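Local coordinates for prophage MuSo2, 43 kDa tail protein (PDB 3CDD) that probably forms part of the tail baseplate of a Mu-like prophage, at residues R161-Q165 / R166-L170. Sequence-based numbering, arbitrary orientation.
Sequences RLAKQ and RGVLL
Ala163 O, at the last turn of helix 155-164, gathers two backbone N-H groups from the chain that leaves it. Val168 N lies 3.1 Å from Ala163 O in a nearly straight bond (170°), tilted moderately out of the carbonyl plane. Arg166 N, also 3.1 Å from Ala163 O, stands well above that plane, and the two N-H groups reach this one oxygen from opposite faces. Between the donors Gly167 takes a positive phi of 58°, turning the chain back toward the helix: a Schellman-like C-cap, its i to i+5 bond closed over a left-handed glycine. On the helix side of the turn, the Ala163 methyl touches one methyl each of Val168 and Leu170, with CB 4.0 Å from Val168 CG2 and 3.9 Å from Leu170 CD2. Arg166 folds over the preceding peptide: a bend at chi2 (-55°) brings NH1 to 2.9 Å from Gln165 O, which sits close to the guanidinium plane although NH1 is above the carbonyl plane. NE and NH2 bond to the carbonyls of Glu142 and Pro143, fixing the group's rotation. Leu162 and Val168 pack on helix 119-127, while Leu170 returns against helix 155-164; Leu169 pairs with Thr181, placing strand 169-172 antiparallel to strand 178-181 as an outer strand, within this chain, of a three-stranded sheet.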
# COMPACT_ATOMS: atom_id res chain seq x y z
N ARG A 161 23.41 -12.50 -1.89
CA ARG A 161 24.18 -12.01 -3.05
C ARG A 161 25.31 -12.97 -3.48
O ARG A 161 25.48 -13.24 -4.67
CB ARG A 161 24.65 -10.55 -2.91
CG ARG A 161 25.53 -10.19 -1.71
CD ARG A 161 26.07 -8.76 -1.93
NE ARG A 161 26.89 -8.21 -0.84
CZ ARG A 161 28.22 -8.23 -0.81
NH1 ARG A 161 28.91 -8.82 -1.79
NH2 ARG A 161 28.87 -7.68 0.21
N LEU A 162 26.03 -13.52 -2.52
CA LEU A 162 27.01 -14.57 -2.81
C LEU A 162 26.36 -15.79 -3.48
O LEU A 162 26.87 -16.29 -4.49
CB LEU A 162 27.74 -14.98 -1.52
CG LEU A 162 28.53 -13.89 -0.75
CD1 LEU A 162 29.16 -14.50 0.50
CD2 LEU A 162 29.59 -13.23 -1.60
N ALA A 163 25.25 -16.26 -2.90
CA ALA A 163 24.50 -17.40 -3.43
C ALA A 163 24.19 -17.23 -4.92
O ALA A 163 24.26 -18.18 -5.71
CB ALA A 163 23.20 -17.60 -2.64
N LYS A 164 23.86 -16.00 -5.29
CA LYS A 164 23.41 -15.67 -6.63
C LYS A 164 24.57 -15.78 -7.63
O LYS A 164 24.37 -16.07 -8.81
CB LYS A 164 22.83 -14.26 -6.62
CG LYS A 164 21.59 -14.07 -7.45
CD LYS A 164 21.22 -12.58 -7.54
CE LYS A 164 21.16 -12.11 -9.01
NZ LYS A 164 20.56 -10.75 -9.18
N GLN A 165 25.79 -15.54 -7.16
CA GLN A 165 26.99 -15.66 -7.97
C GLN A 165 27.51 -17.10 -8.04
O GLN A 165 28.52 -17.36 -8.69
CB GLN A 165 28.10 -14.74 -7.42
CG GLN A 165 27.77 -13.25 -7.42
CD GLN A 165 28.74 -12.42 -6.61
OE1 GLN A 165 28.39 -11.86 -5.57
NE2 GLN A 165 29.98 -12.34 -7.07
N ARG A 166 26.83 -18.02 -7.36
CA ARG A 166 27.20 -19.45 -7.37
C ARG A 166 26.06 -20.36 -7.83
O ARG A 166 26.19 -21.59 -7.80
CB ARG A 166 27.71 -19.89 -5.99
CG ARG A 166 29.13 -19.39 -5.61
CD ARG A 166 30.19 -19.75 -6.66
NE ARG A 166 31.50 -19.16 -6.35
CZ ARG A 166 31.98 -18.03 -6.89
NH1 ARG A 166 31.26 -17.33 -7.76
NH2 ARG A 166 33.19 -17.59 -6.54
N GLY A 167 24.96 -19.74 -8.24
CA GLY A 167 23.75 -20.46 -8.70
C GLY A 167 23.15 -21.41 -7.68
O GLY A 167 22.67 -22.49 -8.03
N VAL A 168 23.19 -21.01 -6.41
CA VAL A 168 22.59 -21.82 -5.35
C VAL A 168 21.49 -21.02 -4.62
O VAL A 168 21.34 -19.81 -4.82
CB VAL A 168 23.64 -22.44 -4.37
CG1 VAL A 168 24.73 -23.21 -5.14
CG2 VAL A 168 24.27 -21.41 -3.44
N LEU A 169 20.70 -21.73 -3.82
CA LEU A 169 19.60 -21.14 -3.07
C LEU A 169 19.84 -21.22 -1.57
O LEU A 169 20.43 -22.19 -1.08
CB LEU A 169 18.30 -21.91 -3.35
CG LEU A 169 17.85 -22.19 -4.78
CD1 LEU A 169 16.58 -23.03 -4.73
CD2 LEU A 169 17.62 -20.87 -5.50
N LEU A 170 19.36 -20.21 -0.84
CA LEU A 170 19.33 -20.21 0.63
C LEU A 170 17.92 -20.49 1.14
O LEU A 170 16.95 -19.91 0.65
CB LEU A 170 19.80 -18.88 1.19
CG LEU A 170 21.07 -18.25 0.60
CD1 LEU A 170 21.26 -16.93 1.29
CD2 LEU A 170 22.32 -19.15 0.79